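Polysaccharide deacetylase-like protein (Bacillus anthracis, PDB 4V33) is a putative zinc-dependent polysaccharide deacetylase that probably removes acetyl groups from cell-wall polysaccharide and is required for osmotic stability and cell-shape maintenance. Local coordinates at residues 267-271 against 272-276; 336-339 against 340-343. All coordinates share one frame; numbering follows the deposited sequence.

Contact 1: residues 267-271 against 272-276; sequences THADL and PKITN. With ZN (zinc ion), chain D.
Asp270 and Lys273 lie side by side on a short 3-10 turn, Leu271 to Lys273, in the loop between strand 259-263 and helix 277-292 of the polysaccharide deacetylase domain. The chain turns tightly here: Lys273 N donates to Asp270 O over 2.9 Å, and Ile274 N follows with a weak bond to Leu271 O. Asp270 itself is the centre of an inverse gamma turn. Earlier in the same loop, His268 NE2 binds the zinc ion at 2.1 Å, with His264 and Asp206. The packed side belongs to Leu271 and Ile274, which run alongside each other and point the same way, CD2 of Leu271 4.0 Å from CD1 of Ile274. Ile274 turns CG1 between its backbone N and carbonyl carbon (chi1 65°), laying it over Leu271 O, while CG2 reaches the buried methyl of Ala269. Helix 308-315 touches Leu271 and Pro272.

The other side is looser and wetter. Asp270 OD1 is hydrogen-bonded to His305, and the aliphatic stem of Lys273 lies beside the carboxylate, CG 3.4 Å from Asp270 OD2. Asp270 OD2 and Lys273 NZ are 4.4 Å apart, too far for a salt bridge, and one water joins them, donating to Asp270 OD2 at 2.7 Å and accepting from Lys273 NZ at 2.8 Å.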
loop_
_atom_site.group_PDB
_atom_site.type_symbol
_atom_site.label_atom_id
_atom_site.label_comp_id
_atom_site.label_asym_id
_atom_site.label_seq_id
_atom_site.Cartn_x
_atom_site.Cartn_y
_atom_site.Cartn_z
ATOM N N THR A 267 -16.300 -19.254 5.599
ATOM C CA THR A 267 -15.878 -20.380 6.430
ATOM C C THR A 267 -14.396 -20.736 6.320
ATOM O O THR A 267 -13.994 -21.790 6.809
ATOM C CB THR A 267 -16.706 -21.663 6.150
ATOM O OG1 THR A 267 -16.419 -22.166 4.833
ATOM C CG2 THR A 267 -18.202 -21.393 6.288
ATOM N N HIS A 268 -13.601 -19.870 5.695
ATOM C CA HIS A 268 -12.176 -20.144 5.435
ATOM C C HIS A 268 -12.097 -21.280 4.410
ATOM O O HIS A 268 -11.412 -22.286 4.601
ATOM C CB HIS A 268 -11.415 -20.478 6.729
ATOM C CG HIS A 268 -9.932 -20.297 6.641
ATOM N ND1 HIS A 268 -9.059 -21.359 6.538
ATOM C CD2 HIS A 268 -9.166 -19.183 6.682
ATOM C CE1 HIS A 268 -7.818 -20.904 6.503
ATOM N NE2 HIS A 268 -7.854 -19.587 6.608
ATOM N N ALA A 269 -12.823 -21.088 3.313
ATOM C CA ALA A 269 -13.003 -22.118 2.300
ATOM C C ALA A 269 -11.774 -22.328 1.434
ATOM O O ALA A 269 -11.070 -21.383 1.090
ATOM C CB ALA A 269 -14.193 -21.756 1.409
ATOM N N ASP A 270 -11.546 -23.586 1.050
ATOM C CA ASP A 270 -10.506 -23.908 0.085
ATOM C C ASP A 270 -11.095 -23.577 -1.279
ATOM O O ASP A 270 -11.746 -24.408 -1.909
ATOM C CB ASP A 270 -10.160 -25.399 0.189
ATOM C CG ASP A 270 -8.970 -25.789 -0.658
ATOM O OD1 ASP A 270 -8.324 -24.897 -1.248
ATOM O OD2 ASP A 270 -8.674 -27.004 -0.714
ATOM N N LEU A 271 -10.892 -22.339 -1.716
ATOM C CA LEU A 271 -11.662 -21.817 -2.846
ATOM C C LEU A 271 -11.628 -22.616 -4.160
ATOM O O LEU A 271 -12.659 -22.746 -4.805
ATOM C CB LEU A 271 -11.323 -20.342 -3.076
ATOM C CG LEU A 271 -11.786 -19.427 -1.942
ATOM C CD1 LEU A 271 -11.178 -18.041 -2.076
ATOM C CD2 LEU A 271 -13.312 -19.346 -1.934
ATOM N N PRO A 272 -10.456 -23.157 -4.556
ATOM C CA PRO A 272 -10.477 -23.949 -5.794
ATOM C C PRO A 272 -11.342 -25.205 -5.714
ATOM O O PRO A 272 -11.687 -25.758 -6.757
ATOM C CB PRO A 272 -9.006 -24.347 -5.972
ATOM C CG PRO A 272 -8.252 -23.246 -5.315
ATOM C CD PRO A 272 -9.076 -22.903 -4.102
ATOM N N LYS A 273 -11.705 -25.631 -4.504
ATOM C CA LYS A 273 -12.427 -26.888 -4.311
ATOM C C LYS A 273 -13.905 -26.727 -3.953
ATOM O O LYS A 273 -14.598 -27.716 -3.716
ATOM C CB LYS A 273 -11.743 -27.715 -3.222
ATOM C CG LYS A 273 -10.287 -28.041 -3.503
ATOM C CD LYS A 273 -10.148 -28.892 -4.757
ATOM C CE LYS A 273 -8.703 -29.317 -4.981
ATOM N NZ LYS A 273 -8.173 -30.115 -3.837
ATOM N N ILE A 274 -14.391 -25.493 -3.898
ATOM C CA ILE A 274 -15.789 -25.275 -3.545
ATOM C C ILE A 274 -16.591 -24.811 -4.757
ATOM O O ILE A 274 -16.019 -24.434 -5.781
ATOM C CB ILE A 274 -15.934 -24.251 -2.414
ATOM C CG1 ILE A 274 -15.455 -22.873 -2.881
ATOM C CG2 ILE A 274 -15.122 -24.693 -1.205
ATOM C CD1 ILE A 274 -16.439 -21.754 -2.617
ATOM N N THR A 275 -17.915 -24.854 -4.646
ATOM C CA THR A 275 -18.773 -24.341 -5.714
ATOM C C THR A 275 -19.672 -23.205 -5.240
ATOM O O THR A 275 -20.296 -22.524 -6.062
ATOM C CB THR A 275 -19.685 -25.430 -6.318
ATOM O OG1 THR A 275 -20.615 -25.877 -5.324
ATOM C CG2 THR A 275 -18.876 -26.613 -6.844
ATOM N N ASN A 276 -19.762 -23.010 -3.927
ATOM C CA ASN A 276 -20.658 -21.990 -3.387
ATOM C C ASN A 276 -19.993 -20.624 -3.276
ATOM O O ASN A 276 -19.820 -20.065 -2.185
ATOM C CB ASN A 276 -21.317 -22.440 -2.067
ATOM C CG ASN A 276 -20.313 -22.744 -0.969
ATOM O OD1 ASN A 276 -19.207 -23.232 -1.222
ATOM N ND2 ASN A 276 -20.698 -22.453 0.270
HETATM ZN ZN ZN D . -6.524 -18.034 7.195
HETATM O O HOH W 1 -6.948 -27.933 -2.519
HETATM O O HOH W 2 -5.296 -19.177 8.352
#

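Contact 2: residues 336-339 against 340-343; sequences DELL and KMKR
Met341 starts with CG anti to its backbone N (chi1 -168°), runs on extended, and bends only at the last torsion (chi3 -69°), which swings CE back toward Leu338. Leu338 has CG beside its own backbone N and offers CD2 to that methyl. The two side chains lie alongside each other, pointing the same way, with Leu338 CD2 3.8 Å from Met341 CE. This is a light touch between two terminal methyls. Met341 was modelled in two conformers and the touch belongs to this one, so it may not be constant. Trp190 packs against both residues, and Phe320 and Phe329 also touch Leu338.

The backbone closes the turn. Leu339 N donates to Asp336 O at 2.9 Å, and Lys340 N then donates to Glu337 O at 3.1 Å. A water 2.8 Å from Glu337 O can donate to it as well.

Together the backbone bonds make a 3-10 turn at 337-339 that delivers the chain into strand 341-345, a strand of the parallel sheet in the deacetylase's beta/alpha barrel-like fold, flanked by strands 146-149 and 320-326. Leu338 and Met341 both make backbone hydrogen bonds with Ala321 of strand 320-326.

Lys340 takes the exposed side, its CG 3.3 Å from Leu339 O and its CE 3.8 Å from Asp336 O. Its ammonium does not reach the acid of the turn: Asp336 OD2 and Lys340 NZ are 5.9 Å apart, and Asp336 OD1 instead forms a salt bridge with Lys315 of helix 308-315.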
loop_
_atom_site.group_PDB
_atom_site.type_symbol
_atom_site.label_atom_id
_atom_site.label_comp_id
_atom_site.label_asym_id
_atom_site.label_seq_id
_atom_site.Cartn_x
_atom_site.Cartn_y
_atom_site.Cartn_z
ATOM N N ASP A 336 -5.262 -8.389 -13.637
ATOM C CA ASP A 336 -5.763 -8.782 -12.318
ATOM C C ASP A 336 -4.692 -8.864 -11.219
ATOM O O ASP A 336 -4.831 -9.636 -10.260
ATOM C CB ASP A 336 -6.504 -10.122 -12.417
ATOM C CG ASP A 336 -7.729 -10.044 -13.297
ATOM O OD1 ASP A 336 -8.357 -8.966 -13.344
ATOM O OD2 ASP A 336 -8.065 -11.056 -13.945
ATOM N N GLU A 337 -3.629 -8.070 -11.343
ATOM C CA GLU A 337 -2.524 -8.189 -10.394
ATOM C C GLU A 337 -2.935 -7.868 -8.958
ATOM O O GLU A 337 -2.355 -8.393 -8.011
ATOM C CB GLU A 337 -1.320 -7.334 -10.820
ATOM C CG GLU A 337 -1.548 -5.828 -10.788
ATOM C CD GLU A 337 -0.346 -5.045 -11.283
ATOM O OE1 GLU A 337 0.687 -5.672 -11.615
ATOM O OE2 GLU A 337 -0.437 -3.799 -11.342
ATOM N N LEU A 338 -3.945 -7.020 -8.789
ATOM C CA LEU A 338 -4.370 -6.648 -7.440
ATOM C C LEU A 338 -5.155 -7.759 -6.753
ATOM O O LEU A 338 -5.416 -7.682 -5.548
ATOM C CB LEU A 338 -5.196 -5.359 -7.457
ATOM C CG LEU A 338 -4.513 -4.152 -8.092
ATOM C CD1 LEU A 338 -5.498 -2.995 -8.188
ATOM C CD2 LEU A 338 -3.299 -3.767 -7.272
ATOM N N LEU A 339 -5.527 -8.781 -7.527
ATOM C CA LEU A 339 -6.225 -9.956 -7.010
ATOM C C LEU A 339 -5.263 -11.130 -6.832
ATOM O O LEU A 339 -5.691 -12.263 -6.601
ATOM C CB LEU A 339 -7.356 -10.364 -7.969
ATOM C CG LEU A 339 -8.420 -9.285 -8.202
ATOM C CD1 LEU A 339 -9.414 -9.704 -9.271
ATOM C CD2 LEU A 339 -9.148 -8.956 -6.904
ATOM N N LYS A 340 -3.967 -10.860 -6.965
ATOM C CA LYS A 340 -2.936 -11.890 -6.869
ATOM C C LYS A 340 -1.737 -11.359 -6.095
ATOM O O LYS A 340 -0.586 -11.643 -6.437
ATOM C CB LYS A 340 -2.487 -12.328 -8.266
ATOM C CG LYS A 340 -3.567 -13.032 -9.058
ATOM C CD LYS A 340 -3.003 -13.667 -10.315
ATOM C CE LYS A 340 -2.829 -12.658 -11.417
ATOM N NZ LYS A 340 -2.785 -13.343 -12.752
ATOM N N MET A 341 -2.018 -10.598 -5.044
ATOM C CA MET A 341 -0.988 -9.832 -4.347
ATOM C C MET A 341 -0.143 -10.690 -3.401
ATOM O O MET A 341 -0.671 -11.346 -2.504
ATOM C CB MET A 341 -1.655 -8.677 -3.586
ATOM C CG MET A 341 -0.721 -7.616 -3.038
ATOM S SD MET A 341 -1.642 -6.140 -2.523
ATOM C CE MET A 341 -2.189 -5.501 -4.104
ATOM N N LYS A 342 1.173 -10.657 -3.602
ATOM C CA LYS A 342 2.109 -11.381 -2.744
ATOM C C LYS A 342 2.130 -10.802 -1.337
ATOM O O LYS A 342 1.800 -9.629 -1.129
ATOM C CB LYS A 342 3.527 -11.281 -3.299
ATOM C CG LYS A 342 3.781 -11.974 -4.622
ATOM C CD LYS A 342 5.158 -11.551 -5.127
ATOM C CE LYS A 342 5.525 -12.218 -6.433
ATOM N NZ LYS A 342 6.833 -11.699 -6.928
ATOM N N ARG A 343 2.556 -11.622 -0.381
ATOM C CA ARG A 343 2.712 -11.173 0.996
ATOM C C ARG A 343 4.014 -11.653 1.625
ATOM O O ARG A 343 4.605 -12.651 1.203
ATOM C CB ARG A 343 1.517 -11.595 1.858
ATOM C CG ARG A 343 0.218 -10.884 1.474
ATOM C CD ARG A 343 -0.813 -11.006 2.570
ATOM N NE ARG A 343 -1.470 -12.316 2.563
ATOM C CZ ARG A 343 -2.332 -12.703 3.493
ATOM N NH1 ARG A 343 -2.614 -11.892 4.513
ATOM N NH2 ARG A 343 -2.918 -13.897 3.400
HETATM O O HOH W 3 0.345 -9.089 -8.188
#

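Overall arrangement
Contact 1 comes earlier in the chain than contact 2; their centres are 19 Å apart and their nearest atoms about 8 Å apart. They do not touch, but helix 308-315 bridges them: Val310 faces the turn of contact 1, while Val311 meets Asp336, Leu339 and Lys340 of contact 2. Tyr301 is shared too, packed by Leu271 and hydrogen-bonded to Leu339 O. Contact 1 holds the zinc ligand His268; contact 2 is linked to the metal site less directly, through Arg343, whose salt bridge goes to Asp205, next in sequence to the zinc ligand Asp206.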